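Local coordinates for bilirubin-inducible fluorescent protein UnaG (Anguilla japonica, PDB 4I3B) that binds unconjugated bilirubin with high affinity inside its beta barrel and, once loaded with it, fluoresces green under excitation, at residues A[88-93]-A[97-102]. Sequence-based numbering, arbitrary orientation. Where two conformers were deposited one is given.
With BLR (3-[5-[(Z)-(4-ethenyl-3-methyl-5-oxidanylidene-pyrrol-2-ylidene)methyl]-2-[[5-[(Z)-(3-ethenyl-4-methyl-5-oxidanylidene-pyrrol-2-ylidene)methyl]-3-(3-hydroxy-3-oxopropyl)-4-methyl-1H-pyrrol-2-yl]methyl]-4-methyl-1H-pyrrol-3-yl]propanoic acid), chain G.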
loop_
_atom_site.group_PDB
_atom_site.type_symbol
_atom_site.label_atom_id
_atom_site.label_comp_id
_atom_site.label_asym_id
_atom_site.label_seq_id
_atom_site.Cartn_x
_atom_site.Cartn_y
_atom_site.Cartn_z
ATOM N N SER A 88 0.139 11.752 -4.055
ATOM C CA SER A 88 -0.669 10.814 -3.270
ATOM C C SER A 88 -1.504 11.545 -2.216
ATOM O O SER A 88 -1.107 12.604 -1.725
ATOM C CB SER A 88 0.245 9.823 -2.577
ATOM O OG SER A 88 0.934 9.112 -3.589
ATOM N N VAL A 89 -2.634 10.964 -1.849
ATOM C CA VAL A 89 -3.436 11.530 -0.779
ATOM C C VAL A 89 -4.202 10.399 -0.114
ATOM O O VAL A 89 -4.616 9.435 -0.779
ATOM C CB VAL A 89 -4.386 12.648 -1.285
ATOM C CG1 VAL A 89 -5.486 12.087 -2.194
ATOM C CG2 VAL A 89 -4.946 13.450 -0.104
ATOM N N VAL A 90 -4.363 10.506 1.197
ATOM C CA VAL A 90 -5.025 9.480 1.970
ATOM C C VAL A 90 -6.175 10.099 2.758
ATOM O O VAL A 90 -6.004 11.155 3.347
ATOM C CB VAL A 90 -4.040 8.804 2.937
ATOM C CG1 VAL A 90 -4.678 7.537 3.535
ATOM C CG2 VAL A 90 -2.721 8.452 2.200
ATOM N N ASN A 91 -7.325 9.438 2.772
ATOM C CA ASN A 91 -8.481 9.913 3.524
ATOM C C ASN A 91 -9.264 8.728 4.053
ATOM O O ASN A 91 -9.221 7.629 3.498
ATOM C CB ASN A 91 -9.458 10.669 2.635
ATOM C CG ASN A 91 -8.903 11.930 2.074
ATOM O OD1 ASN A 91 -8.953 12.977 2.702
ATOM N ND2 ASN A 91 -8.409 11.858 0.838
ATOM N N LEU A 92 -10.038 8.961 5.097
ATOM C CA LEU A 92 -10.993 7.980 5.576
ATOM C C LEU A 92 -12.342 8.068 4.835
ATOM O O LEU A 92 -12.807 9.158 4.506
ATOM C CB LEU A 92 -11.232 8.202 7.071
ATOM C CG LEU A 92 -10.019 7.909 7.949
ATOM C CD1 LEU A 92 -10.075 8.649 9.271
ATOM C CD2 LEU A 92 -9.963 6.430 8.175
ATOM N N VAL A 93 -12.963 6.908 4.605
ATOM C CA VAL A 93 -14.348 6.793 4.149
ATOM C C VAL A 93 -14.959 5.769 5.112
ATOM O O VAL A 93 -14.667 4.569 5.017
ATOM C CB VAL A 93 -14.479 6.226 2.704
ATOM C CG1 VAL A 93 -15.950 6.246 2.231
ATOM C CG2 VAL A 93 -13.639 6.990 1.739
ATOM N N LEU A 97 -9.576 3.132 4.971
ATOM C CA LEU A 97 -8.542 4.104 4.646
ATOM C C LEU A 97 -8.324 3.997 3.167
ATOM O O LEU A 97 -8.003 2.909 2.653
ATOM C CB LEU A 97 -7.261 3.786 5.389
ATOM C CG LEU A 97 -6.191 4.850 5.356
ATOM C CD1 LEU A 97 -6.620 6.062 6.220
ATOM C CD2 LEU A 97 -4.895 4.204 5.816
ATOM N N VAL A 98 -8.514 5.107 2.468
ATOM C CA VAL A 98 -8.453 5.117 1.010
ATOM C C VAL A 98 -7.318 5.992 0.516
ATOM O O VAL A 98 -7.223 7.165 0.878
ATOM C CB VAL A 98 -9.767 5.603 0.414
ATOM C CG1 VAL A 98 -9.651 5.683 -1.082
ATOM C CG2 VAL A 98 -10.905 4.695 0.840
ATOM N N TYR A 99 -6.450 5.401 -0.290
ATOM C CA TYR A 99 -5.184 5.991 -0.719
ATOM C C TYR A 99 -5.225 6.110 -2.237
ATOM O O TYR A 99 -5.456 5.106 -2.937
ATOM C CB TYR A 99 -4.075 5.030 -0.268
ATOM C CG TYR A 99 -2.635 5.491 -0.325
ATOM C CD1 TYR A 99 -2.004 5.889 -1.506
ATOM C CD2 TYR A 99 -1.879 5.479 0.836
ATOM C CE1 TYR A 99 -0.608 6.247 -1.515
ATOM C CE2 TYR A 99 -0.547 5.829 0.829
ATOM C CZ TYR A 99 0.087 6.204 -0.323
ATOM O OH TYR A 99 1.424 6.525 -0.272
ATOM N N VAL A 100 -5.075 7.334 -2.742
ATOM C CA VAL A 100 -5.145 7.564 -4.193
ATOM C C VAL A 100 -3.841 8.171 -4.666
ATOM O O VAL A 100 -3.334 9.128 -4.069
ATOM C CB VAL A 100 -6.325 8.484 -4.584
ATOM C CG1 VAL A 100 -6.312 8.797 -6.111
ATOM C CG2 VAL A 100 -7.635 7.852 -4.147
ATOM N N GLN A 101 -3.288 7.588 -5.736
ATOM C CA GLN A 101 -2.118 8.115 -6.421
ATOM C C GLN A 101 -2.502 8.629 -7.801
ATOM O O GLN A 101 -3.244 7.943 -8.527
ATOM C CB GLN A 101 -1.070 7.013 -6.582
ATOM C CG GLN A 101 -0.447 6.544 -5.276
ATOM C CD GLN A 101 0.401 5.314 -5.461
ATOM O OE1 GLN A 101 0.152 4.521 -6.369
ATOM N NE2 GLN A 101 1.392 5.134 -4.605
ATOM N N LYS A 102 -1.971 9.807 -8.145
ATOM C CA LYS A 102 -2.187 10.413 -9.450
ATOM C C LYS A 102 -0.853 10.710 -10.100
ATOM O O LYS A 102 0.052 11.235 -9.453
ATOM C CB LYS A 102 -2.932 11.736 -9.292
ATOM C CG LYS A 102 -4.307 11.564 -8.663
ATOM C CD LYS A 102 -4.974 12.899 -8.388
ATOM C CE LYS A 102 -6.109 12.744 -7.381
ATOM N NZ LYS A 102 -6.561 14.053 -6.782
HETATM C CHA BLR G . 3.584 -2.362 0.174
HETATM N NA BLR G . 2.356 -0.545 1.435
HETATM C C1A BLR G . 3.414 -0.940 0.678
HETATM C C2A BLR G . 4.188 0.167 0.370
HETATM C C3A BLR G . 3.555 1.265 0.955
HETATM C C4A BLR G . 2.425 0.795 1.614
HETATM C CMA BLR G . 4.013 2.691 0.908
HETATM C CAA BLR G . 5.459 0.165 -0.420
HETATM C CBA BLR G . 5.279 0.637 -1.807
HETATM C CGA BLR G . 6.541 0.673 -2.591
HETATM O O1A BLR G . 7.514 -0.082 -2.303
HETATM O O2A BLR G . 6.596 1.535 -3.542
HETATM C CHB BLR G . 1.495 1.646 2.375
HETATM N NB BLR G . 0.307 -0.051 3.695
HETATM C C1B BLR G . 0.561 1.285 3.312
HETATM C C2B BLR G . -0.317 2.126 4.022
HETATM C C3B BLR G . -1.064 1.453 4.821
HETATM C C4B BLR G . -0.810 -0.043 4.724
HETATM C CMB BLR G . -0.322 3.631 3.845
HETATM O OB BLR G . -1.255 -1.002 5.251
HETATM C CAB BLR G . -2.097 1.972 5.752
HETATM C CBB BLR G . -2.866 1.188 6.567
HETATM N NC BLR G . 6.798 -3.786 -3.767
HETATM C C1C BLR G . 8.157 -4.234 -4.330
HETATM C C2C BLR G . 8.078 -3.682 -5.711
HETATM C C3C BLR G . 6.973 -3.052 -5.918
HETATM C C4C BLR G . 6.141 -3.046 -4.813
HETATM C CMC BLR G . 9.231 -3.857 -6.641
HETATM O OC BLR G . 8.981 -4.888 -3.754
HETATM C CAC BLR G . 6.588 -2.344 -7.152
HETATM C CBC BLR G . 6.887 -2.805 -8.391
HETATM C CHD BLR G . 4.917 -2.481 -4.666
HETATM N ND BLR G . 4.492 -2.619 -2.146
HETATM C C1D BLR G . 4.151 -2.342 -3.418
HETATM C C2D BLR G . 2.772 -1.812 -3.383
HETATM C C3D BLR G . 2.345 -1.805 -2.080
HETATM C C4D BLR G . 3.442 -2.295 -1.227
HETATM C CMD BLR G . 2.032 -1.405 -4.614
HETATM C CAD BLR G . 1.004 -1.311 -1.610
HETATM C CBD BLR G . 0.067 -2.476 -1.362
HETATM C CGD BLR G . 0.289 -3.061 -0.015
HETATM O O1D BLR G . 0.600 -4.262 0.078
HETATM O O2D BLR G . 0.130 -2.384 1.028
HETATM O O HOH W 1 -7.872 9.445 -0.747
#
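Val-90 spreads its two methyls between neighbours on the adjoining strand: CG1 meets CG of Leu-97 at 3.6 Å, while CG2 comes 3.4 Å from CD2 of Tyr-99, the two side chains crossing at a slant. A beta-branched residue suits this place, because with CG1 anti to the backbone N (chi1 -168°) one short side chain fills the ground between leucine and tyrosine. Leucine's forked end suits Leu-97: in the conformer described, one of two for this side chain, CD1 faces Val-90 and, more loosely, CD2 of Leu-92, whereas its CD2 lies 3.6 Å from the vinyl carbon CAB of bilirubin. These residues share the inward face of an antiparallel hairpin, strands 86-93 and 96-103, in the barrel wall of this fatty-acid-binding-protein relative. Tyr-99 brings CE2 to the bilirubin methyl CMB, while CE1 lies 3.8 Å from Ser-88 CB; its hydroxyl and Ser-88 OG both hydrogen-bond to Glu-77. With an alanine at Tyr-99, a gap is likely to open beside Val-90 CG2 and the bilirubin methyl, and Glu-77 would probably lose one hydroxyl partner. The outward face bears Val-89, Asn-91, Val-98 and Val-100. There Val-98, beta-branched as suits an extended strand, sets CG2 against CG2 of Val-93 at 3.7 Å, and its backbone forms a pair of hydrogen bonds with Asn-91, the one from Val-98 N to Asn-91 O being 2.8 Å long. The amide of Asn-91 extends the pairing: ND2 donates to a water that in turn donates to Val-98 O and, at a longer 3.3 Å, to Val-89 O.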